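Local structure of EvdO1 (Micromonospora carbonacea, 4XBZ) at residues V135-V147 and P272-L285. The protein is probably an iron- and 2-oxoglutarate-dependent oxygenase of the phytanoyl-CoA dioxygenase family, crystallised with nickel, that catalyses an oxidative cyclization in orthosomycin biosynthesis. Sequence-based numbering, arbitrary orientation.
Sequences VGPNLIPTWDSMV and PHSAEYIGLKQQVL
Strand 139-147 runs nearly perpendicular to helix 275-285, at 97° with the two axes 7.3 Å apart, and the backbones come nearest where Ile140 and Pro141 face Gln282 and Lys281. Lys281 reaches out from the helix and curls over the strand: bent at chi2, chi3 and chi4, its chain wraps around the carbonyl of Pro141, so that NZ returns a weak hydrogen bond to Pro141 O (3.2 Å). NZ also lies 3.0 Å from Thr142 O and donates a hydrogen bond to a water, which in turn donates to Asp144 OD2. A methionine in place of Lys281 would probably leave Pro141 O and this water without their charged partner.

Lys281 CG rests near the rim of one Tyr277 face, while His273 covers the opposite face, CD2 3.5 Å above the ring centre. With CG anti to the backbone N (chi1 -176°), Tyr277 extends to the strand and brings OH to 3.2 Å from Thr142 CA; Thr142 CG2 meets the ring edge. The other end of the row is Trp143, whose six-membered ring lies obliquely to His273, planes at 51°, with Trp143 CZ3 3.5 Å from His273 CE1. Farther along the helix, Ile140 CG2 packs on Gln282 CG at 3.7 Å, and the Pro141 ring slants across Leu285 CB.

Glu267 and His328 hold the two nitrogens of His273, and Glu260 takes the Thr142 hydroxyl. The helix packs across the N-terminal half of strand 139-147, which runs between strands 256-263 and 105-109 in the larger sheet of the double-stranded beta-helix.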
ATOM      1  N   VAL A 135       1.194   2.524  -3.880  1.00 22.94           N
ATOM      2  CA  VAL A 135       1.971   1.476  -4.506  1.00 22.05           C
ATOM      3  C   VAL A 135       3.259   1.252  -3.718  1.00 22.66           C
ATOM      4  O   VAL A 135       3.815   0.158  -3.720  1.00 23.37           O
ATOM      5  CB  VAL A 135       2.277   1.833  -6.017  1.00 28.17           C
ATOM      6  CG1 VAL A 135       3.238   0.854  -6.648  1.00 20.60           C
ATOM      7  CG2 VAL A 135       0.981   1.886  -6.838  1.00 20.69           C
ATOM      8  N   GLY A 136       3.720   2.282  -3.018  1.00 21.74           N
ATOM      9  CA  GLY A 136       4.992   2.200  -2.323  1.00 22.69           C
ATOM     10  C   GLY A 136       6.115   3.012  -2.968  1.00 25.11           C
ATOM     11  O   GLY A 136       5.977   3.511  -4.096  1.00 24.57           O
ATOM     12  N   PRO A 137       7.236   3.149  -2.240  1.00 26.99           N
ATOM     13  CA  PRO A 137       8.418   3.939  -2.610  1.00 27.12           C
ATOM     14  C   PRO A 137       9.176   3.395  -3.835  1.00 23.85           C
ATOM     15  O   PRO A 137       9.946   4.146  -4.425  1.00 25.09           O
ATOM     16  CB  PRO A 137       9.288   3.862  -1.348  1.00 29.48           C
ATOM     17  CG  PRO A 137       8.897   2.545  -0.713  1.00 24.01           C
ATOM     18  CD  PRO A 137       7.412   2.481  -0.937  1.00 26.66           C
ATOM     19  N   ASN A 138       8.960   2.140  -4.215  1.00 21.72           N
ATOM     20  CA  ASN A 138       9.649   1.586  -5.389  1.00 24.19           C
ATOM     21  C   ASN A 138       8.751   1.530  -6.614  1.00 24.00           C
ATOM     22  O   ASN A 138       8.948   0.686  -7.497  1.00 19.29           O
ATOM     23  CB  ASN A 138      10.180   0.169  -5.116  1.00 23.65           C
ATOM     24  CG  ASN A 138      10.911   0.056  -3.789  1.00 27.41           C
ATOM     25  OD1 ASN A 138      11.721   0.909  -3.437  1.00 26.99           O
ATOM     26  ND2 ASN A 138      10.619  -1.008  -3.043  1.00 28.81           N
ATOM     27  N   LEU A 139       7.751   2.404  -6.653  1.00 22.42           N
ATOM     28  CA  LEU A 139       6.819   2.440  -7.774  1.00 26.82           C
ATOM     29  C   LEU A 139       7.542   2.643  -9.113  1.00 25.70           C
ATOM     30  O   LEU A 139       8.499   3.408  -9.221  1.00 22.80           O
ATOM     31  CB  LEU A 139       5.783   3.550  -7.582  1.00 22.97           C
ATOM     32  CG  LEU A 139       6.261   4.981  -7.802  1.00 23.41           C
ATOM     33  CD1 LEU A 139       5.502   5.615  -8.985  1.00 27.82           C
ATOM     34  CD2 LEU A 139       6.072   5.791  -6.543  1.00 26.63           C
ATOM     35  N   ILE A 140       7.085   1.941 -10.134  1.00 24.49           N
ATOM     36  CA  ILE A 140       7.498   2.277 -11.484  1.00 28.25           C
ATOM     37  C   ILE A 140       6.264   2.406 -12.374  1.00 24.60           C
ATOM     38  O   ILE A 140       5.251   1.749 -12.128  1.00 26.17           O
ATOM     39  CB  ILE A 140       8.471   1.239 -12.068  1.00 26.38           C
ATOM     40  CG1 ILE A 140       7.845  -0.156 -12.092  1.00 25.98           C
ATOM     41  CG2 ILE A 140       9.781   1.227 -11.287  1.00 26.85           C
ATOM     42  CD1 ILE A 140       8.352  -1.019 -13.257  1.00 22.44           C
ATOM     43  N   PRO A 141       6.335   3.276 -13.389  1.00 22.74           N
ATOM     44  CA  PRO A 141       5.266   3.382 -14.392  1.00 24.48           C
ATOM     45  C   PRO A 141       5.339   2.257 -15.434  1.00 24.92           C
ATOM     46  O   PRO A 141       6.428   1.956 -15.924  1.00 28.66           O
ATOM     47  CB  PRO A 141       5.535   4.742 -15.036  1.00 24.52           C
ATOM     48  CG  PRO A 141       7.062   4.897 -14.924  1.00 28.70           C
ATOM     49  CD  PRO A 141       7.400   4.279 -13.590  1.00 24.56           C
ATOM     50  N   THR A 142       4.214   1.637 -15.772  1.00 22.17           N
ATOM     51  CA  THR A 142       4.256   0.536 -16.721  1.00 23.33           C
ATOM     52  C   THR A 142       3.511   0.910 -17.999  1.00 27.22           C
ATOM     53  O   THR A 142       4.042   1.635 -18.836  1.00 31.72           O
ATOM     54  CB  THR A 142       3.686  -0.777 -16.112  1.00 28.18           C
ATOM     55  OG1 THR A 142       2.370  -0.544 -15.610  1.00 31.01           O
ATOM     56  CG2 THR A 142       4.589  -1.298 -14.946  1.00 25.13           C
ATOM     57  N   TRP A 143       2.296   0.406 -18.159  1.00 26.30           N
ATOM     58  CA  TRP A 143       1.452   0.812 -19.260  1.00 23.18           C
ATOM     59  C   TRP A 143       1.146   2.298 -19.176  1.00 25.18           C
ATOM     60  O   TRP A 143       0.917   2.836 -18.086  1.00 27.77           O
ATOM     61  CB  TRP A 143       0.153  -0.015 -19.279  1.00 23.59           C
ATOM     62  CG  TRP A 143       0.327  -1.387 -19.906  1.00 28.48           C
ATOM     63  CD1 TRP A 143       0.037  -1.746 -21.208  1.00 29.89           C
ATOM     64  CD2 TRP A 143       0.850  -2.573 -19.279  1.00 27.07           C
ATOM     65  NE1 TRP A 143       0.346  -3.073 -21.415  1.00 26.31           N
ATOM     66  CE2 TRP A 143       0.844  -3.602 -20.251  1.00 30.34           C
ATOM     67  CE3 TRP A 143       1.312  -2.867 -17.990  1.00 29.66           C
ATOM     68  CZ2 TRP A 143       1.280  -4.899 -19.970  1.00 31.37           C
ATOM     69  CZ3 TRP A 143       1.753  -4.159 -17.714  1.00 30.54           C
ATOM     70  CH2 TRP A 143       1.734  -5.158 -18.700  1.00 29.25           C
ATOM     71  N   ASP A 144       1.179   2.968 -20.325  1.00 23.65           N
ATOM     72  CA  ASP A 144       0.693   4.340 -20.435  1.00 24.88           C
ATOM     73  C   ASP A 144      -0.039   4.485 -21.775  1.00 26.69           C
ATOM     74  O   ASP A 144       0.459   4.075 -22.826  1.00 29.92           O
ATOM     75  CB  ASP A 144       1.837   5.367 -20.277  1.00 25.23           C
ATOM     76  CG  ASP A 144       2.670   5.567 -21.558  1.00 31.18           C
ATOM     77  OD1 ASP A 144       2.230   6.340 -22.438  1.00 32.73           O
ATOM     78  OD2 ASP A 144       3.779   4.981 -21.675  1.00 29.07           O
ATOM     79  N   SER A 145      -1.238   5.047 -21.739  1.00 27.28           N
ATOM     80  CA  SER A 145      -2.066   5.088 -22.943  1.00 30.39           C
ATOM     81  C   SER A 145      -3.203   6.085 -22.817  1.00 26.16           C
ATOM     82  O   SER A 145      -3.476   6.585 -21.734  1.00 26.12           O
ATOM     83  CB  SER A 145      -2.646   3.698 -23.243  1.00 29.78           C
ATOM     84  OG  SER A 145      -3.448   3.231 -22.167  1.00 26.59           O
ATOM     85  N   MET A 146      -3.864   6.364 -23.933  1.00 28.24           N
ATOM     86  CA  MET A 146      -5.108   7.093 -23.884  1.00 24.50           C
ATOM     87  C   MET A 146      -6.205   6.232 -24.469  1.00 29.26           C
ATOM     88  O   MET A 146      -6.022   5.597 -25.518  1.00 29.24           O
ATOM     89  CB  MET A 146      -5.008   8.416 -24.619  1.00 23.20           C
ATOM     90  CG  MET A 146      -6.220   9.304 -24.397  1.00 27.66           C
ATOM     91  SD  MET A 146      -6.054  10.886 -25.238  1.00 33.84           S
ATOM     92  CE  MET A 146      -5.971  10.332 -26.932  1.00 27.86           C
ATOM     93  N   VAL A 147      -7.335   6.188 -23.765  1.00 29.07           N
ATOM     94  CA  VAL A 147      -8.522   5.477 -24.231  1.00 26.71           C
ATOM     95  C   VAL A 147      -9.647   6.474 -24.456  1.00 29.40           C
ATOM     96  O   VAL A 147      -9.815   7.432 -23.691  1.00 28.33           O
ATOM     97  CB  VAL A 147      -8.974   4.390 -23.237  1.00 28.55           C
ATOM     98  CG1 VAL A 147     -10.209   3.656 -23.755  1.00 25.86           C
ATOM     99  CG2 VAL A 147      -7.846   3.398 -22.979  1.00 30.94           C
ATOM    100  N   PRO A 272       5.343  -8.949 -14.893  1.00 31.00           N
ATOM    101  CA  PRO A 272       5.448  -9.650 -16.177  1.00 31.13           C
ATOM    102  C   PRO A 272       6.592  -9.209 -17.075  1.00 32.46           C
ATOM    103  O   PRO A 272       6.833  -9.865 -18.083  1.00 35.34           O
ATOM    104  CB  PRO A 272       4.112  -9.320 -16.860  1.00 30.04           C
ATOM    105  CG  PRO A 272       3.698  -8.035 -16.272  1.00 29.64           C
ATOM    106  CD  PRO A 272       4.153  -8.071 -14.853  1.00 30.60           C
ATOM    107  N   HIS A 273       7.263  -8.117 -16.749  1.00 32.07           N
ATOM    108  CA  HIS A 273       8.319  -7.629 -17.619  1.00 32.58           C
ATOM    109  C   HIS A 273       9.667  -8.239 -17.279  1.00 36.46           C
ATOM    110  O   HIS A 273       9.869  -8.753 -16.180  1.00 37.68           O
ATOM    111  CB  HIS A 273       8.431  -6.109 -17.546  1.00 27.78           C
ATOM    112  CG  HIS A 273       7.189  -5.394 -17.967  1.00 32.48           C
ATOM    113  ND1 HIS A 273       6.225  -4.987 -17.069  1.00 28.15           N
ATOM    114  CD2 HIS A 273       6.755  -5.010 -19.192  1.00 30.50           C
ATOM    115  CE1 HIS A 273       5.250  -4.381 -17.723  1.00 29.54           C
ATOM    116  NE2 HIS A 273       5.544  -4.391 -19.012  1.00 31.29           N
ATOM    117  N   SER A 274      10.595  -8.154 -18.230  1.00 34.94           N
ATOM    118  CA  SER A 274      11.966  -8.587 -18.016  1.00 34.91           C
ATOM    119  C   SER A 274      12.621  -7.702 -16.958  1.00 34.28           C
ATOM    120  O   SER A 274      12.131  -6.618 -16.674  1.00 30.73           O
ATOM    121  CB  SER A 274      12.737  -8.554 -19.336  1.00 31.98           C
ATOM    122  OG  SER A 274      12.844  -7.234 -19.827  1.00 33.19           O
ATOM    123  N   ALA A 275      13.711  -8.170 -16.357  1.00 37.70           N
ATOM    124  CA  ALA A 275      14.325  -7.453 -15.239  1.00 35.60           C
ATOM    125  C   ALA A 275      14.866  -6.096 -15.673  1.00 32.64           C
ATOM    126  O   ALA A 275      14.918  -5.155 -14.879  1.00 33.60           O
ATOM    127  CB  ALA A 275      15.442  -8.291 -14.609  1.00 39.68           C
ATOM    128  N   GLU A 276      15.256  -6.021 -16.941  1.00 34.93           N
ATOM    129  CA  GLU A 276      15.767  -4.805 -17.580  1.00 39.58           C
ATOM    130  C   GLU A 276      14.728  -3.673 -17.660  1.00 33.34           C
ATOM    131  O   GLU A 276      15.065  -2.490 -17.549  1.00 31.72           O
ATOM    132  CB  GLU A 276      16.268  -5.157 -18.992  1.00 37.38           C
ATOM    133  CG  GLU A 276      16.855  -4.011 -19.804  1.00 45.71           C
ATOM    134  CD  GLU A 276      17.120  -4.402 -21.262  1.00 46.60           C
ATOM    135  OE1 GLU A 276      16.421  -5.299 -21.786  1.00 41.69           O
ATOM    136  OE2 GLU A 276      18.034  -3.820 -21.878  1.00 49.96           O
ATOM    137  N   TYR A 277      13.469  -4.047 -17.861  1.00 33.77           N
ATOM    138  CA  TYR A 277      12.374  -3.081 -17.964  1.00 32.03           C
ATOM    139  C   TYR A 277      12.364  -2.097 -16.796  1.00 29.11           C
ATOM    140  O   TYR A 277      12.181  -0.903 -17.007  1.00 28.42           O
ATOM    141  CB  TYR A 277      11.038  -3.821 -18.053  1.00 28.09           C
ATOM    142  CG  TYR A 277       9.796  -2.955 -18.252  1.00 29.95           C
ATOM    143  CD1 TYR A 277       9.509  -2.378 -19.500  1.00 25.68           C
ATOM    144  CD2 TYR A 277       8.883  -2.762 -17.210  1.00 25.83           C
ATOM    145  CE1 TYR A 277       8.376  -1.622 -19.691  1.00 26.23           C
ATOM    146  CE2 TYR A 277       7.728  -2.006 -17.396  1.00 28.52           C
ATOM    147  CZ  TYR A 277       7.482  -1.442 -18.639  1.00 29.07           C
ATOM    148  OH  TYR A 277       6.355  -0.684 -18.826  1.00 28.60           O
ATOM    149  N   ILE A 278      12.604  -2.599 -15.582  1.00 29.55           N
ATOM    150  CA  ILE A 278      12.528  -1.787 -14.371  1.00 27.67           C
ATOM    151  C   ILE A 278      13.428  -0.548 -14.431  1.00 27.91           C
ATOM    152  O   ILE A 278      12.972   0.573 -14.206  1.00 25.89           O
ATOM    153  CB  ILE A 278      12.905  -2.626 -13.117  1.00 35.07           C
ATOM    154  CG1 ILE A 278      11.986  -3.847 -12.985  1.00 29.37           C
ATOM    155  CG2 ILE A 278      12.886  -1.762 -11.854  1.00 25.11           C
ATOM    156  CD1 ILE A 278      12.238  -4.681 -11.767  1.00 30.33           C
ATOM    157  N   GLY A 279      14.706  -0.750 -14.741  1.00 27.08           N
ATOM    158  CA  GLY A 279      15.633   0.362 -14.822  1.00 26.33           C
ATOM    159  C   GLY A 279      15.244   1.383 -15.878  1.00 29.51           C
ATOM    160  O   GLY A 279      15.394   2.587 -15.665  1.00 31.87           O
ATOM    161  N   LEU A 280      14.734   0.905 -17.015  1.00 24.21           N
ATOM    162  CA  LEU A 280      14.376   1.792 -18.117  1.00 29.89           C
ATOM    163  C   LEU A 280      13.174   2.667 -17.745  1.00 32.41           C
ATOM    164  O   LEU A 280      13.165   3.879 -18.015  1.00 32.46           O
ATOM    165  CB  LEU A 280      14.100   0.980 -19.390  1.00 29.19           C
ATOM    166  CG  LEU A 280      15.315   0.147 -19.830  1.00 30.96           C
ATOM    167  CD1 LEU A 280      14.981  -0.871 -20.924  1.00 30.05           C
ATOM    168  CD2 LEU A 280      16.454   1.050 -20.262  1.00 29.50           C
ATOM    169  N   LYS A 281      12.168   2.072 -17.104  1.00 28.42           N
ATOM    170  CA  LYS A 281      10.997   2.850 -16.724  1.00 27.47           C
ATOM    171  C   LYS A 281      11.314   3.816 -15.590  1.00 28.03           C
ATOM    172  O   LYS A 281      10.724   4.895 -15.516  1.00 29.48           O
ATOM    173  CB  LYS A 281       9.827   1.936 -16.356  1.00 26.49           C
ATOM    174  CG  LYS A 281       9.380   1.055 -17.502  1.00 26.63           C
ATOM    175  CD  LYS A 281       9.316   1.832 -18.842  1.00 28.16           C
ATOM    176  CE  LYS A 281       8.274   2.975 -18.827  1.00 29.57           C
ATOM    177  NZ  LYS A 281       6.868   2.518 -19.093  1.00 26.86           N
ATOM    178  N   GLN A 282      12.260   3.450 -14.725  1.00 28.30           N
ATOM    179  CA  GLN A 282      12.742   4.387 -13.717  1.00 30.16           C
ATOM    180  C   GLN A 282      13.350   5.614 -14.392  1.00 29.38           C
ATOM    181  O   GLN A 282      13.166   6.746 -13.935  1.00 28.94           O
ATOM    182  CB  GLN A 282      13.770   3.719 -12.792  1.00 30.40           C
ATOM    183  CG  GLN A 282      13.152   2.774 -11.764  1.00 29.75           C
ATOM    184  CD  GLN A 282      14.189   2.014 -10.953  1.00 29.08           C
ATOM    185  OE1 GLN A 282      15.210   1.571 -11.479  1.00 31.07           O
ATOM    186  NE2 GLN A 282      13.925   1.848  -9.674  1.00 29.32           N
ATOM    187  N   GLN A 283      14.079   5.375 -15.477  1.00 27.85           N
ATOM    188  CA  GLN A 283      14.675   6.451 -16.260  1.00 34.07           C
ATOM    189  C   GLN A 283      13.582   7.308 -16.908  1.00 30.68           C
ATOM    190  O   GLN A 283      13.694   8.538 -16.950  1.00 31.51           O
ATOM    191  CB  GLN A 283      15.610   5.903 -17.343  1.00 35.44           C
ATOM    192  CG  GLN A 283      16.943   5.299 -16.871  1.00 34.46           C
ATOM    193  CD  GLN A 283      17.947   5.240 -18.018  1.00 37.59           C
ATOM    194  OE1 GLN A 283      18.327   6.273 -18.566  1.00 40.97           O
ATOM    195  NE2 GLN A 283      18.341   4.036 -18.411  1.00 38.74           N
ATOM    196  N   VAL A 284      12.542   6.651 -17.420  1.00 28.33           N
ATOM    197  CA  VAL A 284      11.360   7.355 -17.921  1.00 30.25           C
ATOM    198  C   VAL A 284      10.765   8.257 -16.814  1.00 31.84           C
ATOM    199  O   VAL A 284      10.530   9.452 -17.035  1.00 32.55           O
ATOM    200  CB  VAL A 284      10.276   6.369 -18.419  1.00 28.97           C
ATOM    201  CG1 VAL A 284       8.988   7.113 -18.779  1.00 26.69           C
ATOM    202  CG2 VAL A 284      10.787   5.556 -19.582  1.00 23.83           C
ATOM    203  N   LEU A 285      10.562   7.692 -15.623  1.00 27.67           N
ATOM    204  CA  LEU A 285       9.978   8.445 -14.508  1.00 28.29           C
ATOM    205  C   LEU A 285      10.818   9.674 -14.158  1.00 34.08           C
ATOM    206  O   LEU A 285      10.293  10.786 -13.979  1.00 34.06           O
ATOM    207  CB  LEU A 285       9.827   7.558 -13.271  1.00 23.28           C
ATOM    208  CG  LEU A 285       9.062   8.197 -12.107  1.00 27.91           C
ATOM    209  CD1 LEU A 285       7.659   8.522 -12.544  1.00 22.75           C
ATOM    210  CD2 LEU A 285       9.023   7.302 -10.862  1.00 25.28           C
TER
HETATM  211  O   HOH W   1       5.519   4.908 -19.546  1.00 31.34           O